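Local coordinates for ferric iron-binding protein HitA (Pseudomonas aeruginosa PAO1, PDB 6IWF) that binds ferric iron as a bacterial solute-binding protein and probably delivers it for uptake into the cell, at residues V3-T15 with E48-E60. Sequence-based numbering, arbitrary orientation.
Sequences VTLTLYNGQHAAT and EGARSPADVLYTE
Tyr-8 and Ala-54 meet ring to methyl: Ala-54 CB sits 3.5 Å from the centroid of the Tyr-8 ring, almost exactly on its normal, a CH-pi contact that a side chain as small as alanine can make closely. At the ring's edge, Tyr-8 OH gives its hydrogen to Glu-48 OE1 (2.9 Å) on the syn lone pair. The same oxygen accepts from Ser-52 OG, while Gln-44 binds the other carboxylate oxygen. Ser-52 OG in turn accepts from Ala-54 N, an ST turn that probably helps to place the methyl over the ring face.

Behind these side chains strands 4-9 and 56-59 run parallel. Tyr-8, paired with Leu-57, bonds to the residues on either side of it, its N to Val-56 O and its O to Tyr-58 N, each 2.9 Å. Ahead of Val-56, Asp-55 OD2 takes Thr-6 N (2.8 Å, 166°) through its anti lone pair, and Thr-6 O accepts from both Asp-55 N and Val-56 N; Asp-55 OD1 goes to Ser-235. Beside Val-56, Leu-7 lays CD1 against CG1 of that valine and CB of Tyr-58.

On the same side as Leu-7, Tyr-58 has its CG anti to the backbone N (chi1 -175°), which carries the ring alongside Asn-9, with Gln-11 CG over one face, 3.9 Å from the centroid. Gln-11 bends at chi2 (-73°), and its OE1 accepts from His-12 N (2.7 Å), while Asn-9 ND2 reaches His-12 O, so polar side chains hold the turn before helix 13-27.

Beyond the strands, His-12 CE1 comes within 3.9 Å of Glu-60 OE1, which is hydrogen-bonded to Tyr-196. The loops leaving the paired strands thus gather two residues that, with Tyr-196 and Tyr-197, bind ferric iron in this protein, although none is bound here; the oxygen donors probably suit this hard cation.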
loop_
_atom_site.group_PDB
_atom_site.type_symbol
_atom_site.label_atom_id
_atom_site.label_comp_id
_atom_site.label_asym_id
_atom_site.label_seq_id
_atom_site.Cartn_x
_atom_site.Cartn_y
_atom_site.Cartn_z
ATOM N N VAL A 3 11.567 -23.912 -16.298
ATOM C CA VAL A 3 10.486 -23.522 -15.401
ATOM C C VAL A 3 10.028 -22.105 -15.724
ATOM O O VAL A 3 10.841 -21.210 -16.004
ATOM C CB VAL A 3 10.932 -23.636 -13.931
ATOM C CG1 VAL A 3 9.889 -23.029 -12.994
ATOM C CG2 VAL A 3 11.158 -25.083 -13.558
ATOM N N THR A 4 8.713 -21.899 -15.700
ATOM C CA THR A 4 8.117 -20.572 -15.760
ATOM C C THR A 4 7.310 -20.360 -14.483
ATOM O O THR A 4 6.367 -21.111 -14.214
ATOM C CB THR A 4 7.231 -20.433 -17.001
ATOM O OG1 THR A 4 8.051 -20.482 -18.176
ATOM C CG2 THR A 4 6.456 -19.111 -16.976
ATOM N N LEU A 5 7.716 -19.380 -13.675
ATOM C CA LEU A 5 6.928 -18.978 -12.513
ATOM C C LEU A 5 5.779 -18.084 -12.963
ATOM O O LEU A 5 5.925 -17.285 -13.892
ATOM C CB LEU A 5 7.789 -18.224 -11.499
ATOM C CG LEU A 5 8.823 -18.986 -10.672
ATOM C CD1 LEU A 5 9.539 -18.058 -9.683
ATOM C CD2 LEU A 5 8.177 -20.153 -9.936
ATOM N N THR A 6 4.634 -18.222 -12.301
ATOM C CA THR A 6 3.494 -17.340 -12.518
ATOM C C THR A 6 3.401 -16.390 -11.330
ATOM O O THR A 6 3.313 -16.843 -10.185
ATOM C CB THR A 6 2.196 -18.131 -12.680
ATOM O OG1 THR A 6 2.312 -19.036 -13.791
ATOM C CG2 THR A 6 1.031 -17.183 -12.929
ATOM N N LEU A 7 3.474 -15.087 -11.605
ATOM C CA LEU A 7 3.361 -14.043 -10.598
ATOM C C LEU A 7 1.991 -13.397 -10.728
ATOM O O LEU A 7 1.674 -12.829 -11.776
ATOM C CB LEU A 7 4.456 -12.987 -10.765
ATOM C CG LEU A 7 4.326 -11.737 -9.882
ATOM C CD1 LEU A 7 4.473 -12.149 -8.413
ATOM C CD2 LEU A 7 5.358 -10.662 -10.263
ATOM N N TYR A 8 1.190 -13.484 -9.672
ATOM C CA TYR A 8 -0.046 -12.711 -9.565
ATOM C C TYR A 8 0.326 -11.360 -8.972
ATOM O O TYR A 8 0.698 -11.281 -7.795
ATOM C CB TYR A 8 -1.071 -13.431 -8.687
ATOM C CG TYR A 8 -1.882 -14.496 -9.405
ATOM C CD1 TYR A 8 -1.403 -15.105 -10.562
ATOM C CD2 TYR A 8 -3.123 -14.892 -8.923
ATOM C CE1 TYR A 8 -2.139 -16.078 -11.213
ATOM C CE2 TYR A 8 -3.868 -15.871 -9.575
ATOM C CZ TYR A 8 -3.364 -16.459 -10.713
ATOM O OH TYR A 8 -4.088 -17.428 -11.366
ATOM N N ASN A 9 0.235 -10.289 -9.778
ATOM C CA ASN A 9 0.758 -8.982 -9.384
ATOM C C ASN A 9 -0.383 -8.001 -9.145
ATOM O O ASN A 9 -0.969 -7.468 -10.098
ATOM C CB ASN A 9 1.723 -8.407 -10.422
ATOM C CG ASN A 9 2.205 -7.029 -10.027
ATOM O OD1 ASN A 9 2.363 -6.749 -8.841
ATOM N ND2 ASN A 9 2.397 -6.140 -11.010
ATOM N N GLY A 10 -0.659 -7.748 -7.864
ATOM C CA GLY A 10 -1.533 -6.680 -7.419
ATOM C C GLY A 10 -0.848 -5.350 -7.203
ATOM O O GLY A 10 -1.530 -4.336 -7.023
ATOM N N GLN A 11 0.484 -5.323 -7.200
ATOM C CA GLN A 11 1.214 -4.065 -7.163
ATOM C C GLN A 11 1.163 -3.401 -8.537
ATOM O O GLN A 11 0.616 -3.944 -9.495
ATOM C CB GLN A 11 2.665 -4.275 -6.736
ATOM C CG GLN A 11 3.007 -3.754 -5.353
ATOM C CD GLN A 11 3.082 -2.236 -5.289
ATOM O OE1 GLN A 11 2.541 -1.530 -6.142
ATOM N NE2 GLN A 11 3.750 -1.731 -4.271
ATOM N N HIS A 12 1.749 -2.215 -8.631
ATOM C CA HIS A 12 1.706 -1.456 -9.878
ATOM C C HIS A 12 2.348 -2.247 -11.013
ATOM O O HIS A 12 3.280 -3.030 -10.808
ATOM C CB HIS A 12 2.399 -0.109 -9.678
ATOM C CG HIS A 12 1.552 0.891 -8.952
ATOM N ND1 HIS A 12 0.175 0.822 -8.933
ATOM C CD2 HIS A 12 1.882 1.980 -8.217
ATOM C CE1 HIS A 12 -0.307 1.828 -8.223
ATOM N NE2 HIS A 12 0.708 2.542 -7.773
ATOM N N ALA A 13 1.816 -2.049 -12.225
ATOM C CA ALA A 13 2.211 -2.865 -13.374
ATOM C C ALA A 13 3.714 -2.806 -13.623
ATOM O O ALA A 13 4.370 -3.845 -13.777
ATOM C CB ALA A 13 1.444 -2.411 -14.615
ATOM N N ALA A 14 4.281 -1.597 -13.648
ATOM C CA ALA A 14 5.703 -1.443 -13.946
ATOM C C ALA A 14 6.587 -2.015 -12.849
ATOM O O ALA A 14 7.719 -2.421 -13.121
ATOM C CB ALA A 14 6.043 0.033 -14.166
ATOM N N THR A 15 6.108 -2.034 -11.605
ATOM C CA THR A 15 6.889 -2.630 -10.524
ATOM C C THR A 15 6.961 -4.147 -10.674
ATOM O O THR A 15 8.024 -4.752 -10.479
ATOM C CB THR A 15 6.270 -2.242 -9.177
ATOM O OG1 THR A 15 6.128 -0.812 -9.106
ATOM C CG2 THR A 15 7.126 -2.728 -8.016
ATOM N N GLU A 48 -9.722 -20.614 -7.540
ATOM C CA GLU A 48 -8.960 -21.584 -8.325
ATOM C C GLU A 48 -8.468 -22.746 -7.468
ATOM O O GLU A 48 -8.297 -23.859 -7.980
ATOM C CB GLU A 48 -7.771 -20.904 -9.009
ATOM C CG GLU A 48 -8.094 -20.127 -10.277
ATOM C CD GLU A 48 -6.969 -19.181 -10.690
ATOM O OE1 GLU A 48 -6.071 -18.898 -9.861
ATOM O OE2 GLU A 48 -6.992 -18.704 -11.846
ATOM N N GLY A 49 -8.215 -22.503 -6.182
ATOM C CA GLY A 49 -7.865 -23.583 -5.271
ATOM C C GLY A 49 -6.569 -24.268 -5.662
ATOM O O GLY A 49 -5.524 -23.629 -5.836
ATOM N N ALA A 50 -6.637 -25.596 -5.809
ATOM C CA ALA A 50 -5.441 -26.374 -6.122
ATOM C C ALA A 50 -5.025 -26.207 -7.574
ATOM O O ALA A 50 -3.845 -26.374 -7.902
ATOM C CB ALA A 50 -5.678 -27.852 -5.808
ATOM N N ARG A 51 -5.974 -25.884 -8.452
ATOM C CA ARG A 51 -5.699 -25.672 -9.865
ATOM C C ARG A 51 -5.084 -24.312 -10.155
ATOM O O ARG A 51 -4.768 -24.037 -11.321
ATOM C CB ARG A 51 -6.986 -25.824 -10.683
ATOM C CG ARG A 51 -7.654 -27.184 -10.573
ATOM C CD ARG A 51 -8.922 -27.232 -11.413
ATOM N NE ARG A 51 -9.502 -28.572 -11.458
ATOM C CZ ARG A 51 -10.566 -28.905 -12.184
ATOM N NH1 ARG A 51 -11.176 -27.994 -12.933
ATOM N NH2 ARG A 51 -11.021 -30.152 -12.160
ATOM N N SER A 52 -4.913 -23.461 -9.144
ATOM C CA SER A 52 -4.365 -22.135 -9.390
ATOM C C SER A 52 -2.958 -22.261 -9.954
ATOM O O SER A 52 -2.122 -22.961 -9.367
ATOM C CB SER A 52 -4.325 -21.288 -8.122
ATOM O OG SER A 52 -3.824 -19.986 -8.432
ATOM N N PRO A 53 -2.657 -21.612 -11.080
ATOM C CA PRO A 53 -1.282 -21.605 -11.582
ATOM C C PRO A 53 -0.361 -20.666 -10.820
ATOM O O PRO A 53 0.854 -20.683 -11.073
ATOM C CB PRO A 53 -1.457 -21.148 -13.034
ATOM C CG PRO A 53 -2.639 -20.218 -12.966
ATOM C CD PRO A 53 -3.560 -20.795 -11.914
ATOM N N ALA A 54 -0.890 -19.880 -9.878
ATOM C CA ALA A 54 -0.085 -18.874 -9.194
ATOM C C ALA A 54 1.012 -19.524 -8.363
ATOM O O ALA A 54 0.766 -20.461 -7.599
ATOM C CB ALA A 54 -0.970 -18.008 -8.297
ATOM N N ASP A 55 2.232 -19.016 -8.511
ATOM C CA ASP A 55 3.342 -19.439 -7.673
ATOM C C ASP A 55 3.670 -18.427 -6.585
ATOM O O ASP A 55 3.993 -18.821 -5.459
ATOM C CB ASP A 55 4.582 -19.679 -8.540
ATOM C CG ASP A 55 4.384 -20.815 -9.517
ATOM O OD1 ASP A 55 4.149 -21.955 -9.048
ATOM O OD2 ASP A 55 4.432 -20.563 -10.743
ATOM N N VAL A 56 3.579 -17.140 -6.914
ATOM C CA VAL A 56 3.891 -16.029 -6.020
ATOM C C VAL A 56 2.784 -14.997 -6.168
ATOM O O VAL A 56 2.317 -14.733 -7.282
ATOM C CB VAL A 56 5.273 -15.409 -6.343
ATOM C CG1 VAL A 56 5.525 -14.148 -5.518
ATOM C CG2 VAL A 56 6.388 -16.431 -6.105
ATOM N N LEU A 57 2.343 -14.439 -5.042
ATOM C CA LEU A 57 1.397 -13.332 -5.025
ATOM C C LEU A 57 2.095 -12.093 -4.486
ATOM O O LEU A 57 2.787 -12.161 -3.470
ATOM C CB LEU A 57 0.182 -13.663 -4.166
ATOM C CG LEU A 57 -0.822 -12.526 -3.920
ATOM C CD1 LEU A 57 -1.531 -12.107 -5.194
ATOM C CD2 LEU A 57 -1.821 -12.939 -2.846
ATOM N N TYR A 58 1.898 -10.963 -5.160
ATOM C CA TYR A 58 2.520 -9.695 -4.793
ATOM C C TYR A 58 1.401 -8.674 -4.714
ATOM O O TYR A 58 0.700 -8.464 -5.708
ATOM C CB TYR A 58 3.558 -9.308 -5.852
ATOM C CG TYR A 58 4.413 -8.080 -5.600
ATOM C CD1 TYR A 58 4.536 -7.502 -4.342
ATOM C CD2 TYR A 58 5.112 -7.508 -6.653
ATOM C CE1 TYR A 58 5.356 -6.374 -4.153
ATOM C CE2 TYR A 58 5.913 -6.400 -6.476
ATOM C CZ TYR A 58 6.032 -5.838 -5.242
ATOM O OH TYR A 58 6.845 -4.737 -5.111
ATOM N N THR A 59 1.181 -8.095 -3.529
ATOM C CA THR A 59 0.051 -7.196 -3.329
ATOM C C THR A 59 0.504 -5.807 -2.895
ATOM O O THR A 59 1.544 -5.633 -2.248
ATOM C CB THR A 59 -0.934 -7.737 -2.287
ATOM O OG1 THR A 59 -0.275 -7.882 -1.024
ATOM C CG2 THR A 59 -1.528 -9.070 -2.739
ATOM N N GLU A 60 -0.325 -4.821 -3.239
ATOM C CA GLU A 60 -0.124 -3.448 -2.787
ATOM C C GLU A 60 -0.298 -3.314 -1.279
ATOM O O GLU A 60 0.366 -2.487 -0.644
ATOM C CB GLU A 60 -1.113 -2.529 -3.499
ATOM C CG GLU A 60 -0.501 -1.585 -4.490
ATOM C CD GLU A 60 -1.416 -0.423 -4.780
ATOM O OE1 GLU A 60 -0.995 0.726 -4.540
ATOM O OE2 GLU A 60 -2.556 -0.666 -5.229
#